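Local structure of CELL WALL surface anchor family protein (Streptococcus pneumoniae, 2WW8) at residues A[616-621]-A[631-636]. The protein probably mediates attachment of pneumococci to host cells as an elongated, multidomain adhesin of the pilus. Numbering follows the deposited sequence.
Sequences FDPADY and LENGQA. With CA (calcium ion), chain D.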
loop_
_atom_site.group_PDB
_atom_site.type_symbol
_atom_site.label_atom_id
_atom_site.label_comp_id
_atom_site.label_asym_id
_atom_site.label_seq_id
_atom_site.Cartn_x
_atom_site.Cartn_y
_atom_site.Cartn_z
ATOM N N PHE A 616 -3.705 -27.505 6.340
ATOM C CA PHE A 616 -3.873 -26.074 6.642
ATOM C C PHE A 616 -3.928 -25.851 8.153
ATOM O O PHE A 616 -4.784 -26.418 8.836
ATOM C CB PHE A 616 -5.155 -25.512 6.036
ATOM C CG PHE A 616 -5.247 -24.010 6.095
ATOM C CD1 PHE A 616 -4.456 -23.207 5.279
ATOM C CD2 PHE A 616 -6.133 -23.410 6.980
ATOM C CE1 PHE A 616 -4.523 -21.830 5.340
ATOM C CE2 PHE A 616 -6.244 -22.029 7.036
ATOM C CZ PHE A 616 -5.452 -21.234 6.217
ATOM N N ASP A 617 -3.041 -25.007 8.674
ATOM C CA ASP A 617 -2.987 -24.832 10.115
ATOM C C ASP A 617 -2.351 -23.450 10.328
ATOM O O ASP A 617 -1.869 -22.826 9.372
ATOM C CB ASP A 617 -2.193 -25.989 10.756
ATOM C CG ASP A 617 -0.696 -25.697 10.773
ATOM O OD1 ASP A 617 -0.146 -25.786 9.655
ATOM O OD2 ASP A 617 -0.072 -25.326 11.816
ATOM N N PRO A 618 -2.297 -22.982 11.587
ATOM C CA PRO A 618 -1.794 -21.622 11.819
ATOM C C PRO A 618 -0.397 -21.290 11.300
ATOM O O PRO A 618 -0.150 -20.118 11.028
ATOM C CB PRO A 618 -1.862 -21.497 13.350
ATOM C CG PRO A 618 -3.024 -22.452 13.710
ATOM C CD PRO A 618 -2.652 -23.638 12.864
ATOM N N ALA A 619 0.496 -22.270 11.157
ATOM C CA ALA A 619 1.779 -22.072 10.443
ATOM C C ALA A 619 1.694 -21.628 8.970
ATOM O O ALA A 619 2.727 -21.178 8.429
ATOM C CB ALA A 619 2.642 -23.340 10.512
ATOM N N ASP A 620 0.529 -21.771 8.328
ATOM C CA ASP A 620 0.397 -21.552 6.878
ATOM C C ASP A 620 -0.182 -20.182 6.529
ATOM O O ASP A 620 -0.284 -19.820 5.342
ATOM C CB ASP A 620 -0.463 -22.637 6.249
ATOM C CG ASP A 620 0.045 -23.997 6.622
ATOM O OD1 ASP A 620 1.293 -24.162 6.713
ATOM O OD2 ASP A 620 -0.791 -24.881 6.916
ATOM N N TYR A 621 -0.542 -19.392 7.537
ATOM C CA TYR A 621 -1.136 -18.102 7.187
ATOM C C TYR A 621 -0.854 -17.152 8.330
ATOM O O TYR A 621 -0.512 -17.584 9.437
ATOM C CB TYR A 621 -2.651 -18.228 6.949
ATOM C CG TYR A 621 -3.420 -18.554 8.233
ATOM C CD1 TYR A 621 -3.902 -17.513 9.059
ATOM C CD2 TYR A 621 -3.624 -19.881 8.624
ATOM C CE1 TYR A 621 -4.576 -17.816 10.248
ATOM C CE2 TYR A 621 -4.297 -20.190 9.779
ATOM C CZ TYR A 621 -4.753 -19.134 10.576
ATOM O OH TYR A 621 -5.413 -19.422 11.747
ATOM N N LEU A 631 -4.416 -13.507 15.092
ATOM C CA LEU A 631 -4.627 -14.927 15.410
ATOM C C LEU A 631 -3.333 -15.589 15.775
ATOM O O LEU A 631 -2.320 -15.490 15.045
ATOM C CB LEU A 631 -5.305 -15.731 14.291
ATOM C CG LEU A 631 -6.715 -15.140 13.983
ATOM C CD1 LEU A 631 -7.363 -16.070 12.956
ATOM C CD2 LEU A 631 -7.618 -15.057 15.243
ATOM N N GLU A 632 -3.371 -16.265 16.908
ATOM C CA GLU A 632 -2.163 -16.906 17.362
ATOM C C GLU A 632 -2.541 -18.354 17.633
ATOM O O GLU A 632 -3.351 -18.654 18.492
ATOM C CB GLU A 632 -1.627 -16.153 18.603
ATOM C CG GLU A 632 -0.327 -16.661 19.109
ATOM C CD GLU A 632 0.151 -15.848 20.343
ATOM O OE1 GLU A 632 0.112 -16.407 21.474
ATOM O OE2 GLU A 632 0.561 -14.667 20.189
ATOM N N ASN A 633 -1.942 -19.280 16.901
ATOM C CA ASN A 633 -2.341 -20.688 16.993
ATOM C C ASN A 633 -3.871 -20.875 16.879
ATOM O O ASN A 633 -4.467 -21.709 17.574
ATOM C CB ASN A 633 -1.834 -21.322 18.281
ATOM C CG ASN A 633 -1.650 -22.839 18.104
ATOM O OD1 ASN A 633 -1.444 -23.295 16.999
ATOM N ND2 ASN A 633 -1.822 -23.595 19.139
ATOM N N GLY A 634 -4.486 -20.093 16.001
ATOM C CA GLY A 634 -5.934 -20.166 15.785
ATOM C C GLY A 634 -6.792 -19.330 16.717
ATOM O O GLY A 634 -7.997 -19.242 16.464
ATOM N N GLN A 635 -6.205 -18.709 17.752
ATOM C CA GLN A 635 -6.997 -17.985 18.752
ATOM C C GLN A 635 -6.740 -16.491 18.646
ATOM O O GLN A 635 -5.593 -16.086 18.454
ATOM C CB GLN A 635 -6.623 -18.355 20.192
ATOM C CG GLN A 635 -6.704 -19.836 20.524
ATOM C CD GLN A 635 -8.049 -20.391 20.106
ATOM O OE1 GLN A 635 -9.096 -19.928 20.579
ATOM N NE2 GLN A 635 -8.034 -21.344 19.181
ATOM N N ALA A 636 -7.776 -15.676 18.836
ATOM C CA ALA A 636 -7.607 -14.230 18.686
ATOM C C ALA A 636 -7.092 -13.669 20.005
ATOM O O ALA A 636 -7.717 -13.826 21.082
ATOM C CB ALA A 636 -8.927 -13.548 18.219
HETATM CA CA CA D . 0.617 -26.728 7.569
HETATM O O HOH W 1 -3.519 -18.595 13.760
HETATM O O HOH W 2 2.879 -26.388 8.461
#
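A single water links Tyr621 to Gly634: it lies 2.9 Å from Tyr621 OH and accepts from Gly634 N, also at 2.9 Å. No direct hydrogen bond joins 616-621 to 631-636; the water makes the polar link. Beside this bridge the ring of Pro618 rests on the turn, its CG 3.6 Å from Gly634 N and its CB over Asn633 CA. Asn633 leans back over the same proline: with CG anti to the backbone N (chi1 -153°), its OD1 comes to 3.7 Å from Pro618 CG. On the Tyr621 side, Leu631 CD1 sits at the ring edge, near its plane, 4.1 Å from OH, while Pro618 O lies above one face, displaced toward the rim; Val652 of strand 651-655 touches both side chains. The loop 616-621 also wraps a calcium ion, which probably helps to hold its shape. Asp617 gives the ion OD1 at 2.4 Å, Asp620 grips it with both carboxylate oxygens, and the carbonyl oxygens of Leu610 and Arg615, the carboxylate of Asp613 and a water complete the site. Asp617 OD2 takes the N-H of Ala619 from above the carboxylate plane in an Asx turn, and Asp620 OD2 also accepts from Asp617 N. Within 631-636, Glu632 and Gln635 pair through two backbone bonds. The arrangement sets a beta hairpin closed by a type I' turn against a calcium-binding loop, within the Ig-like domain of a tip pilin.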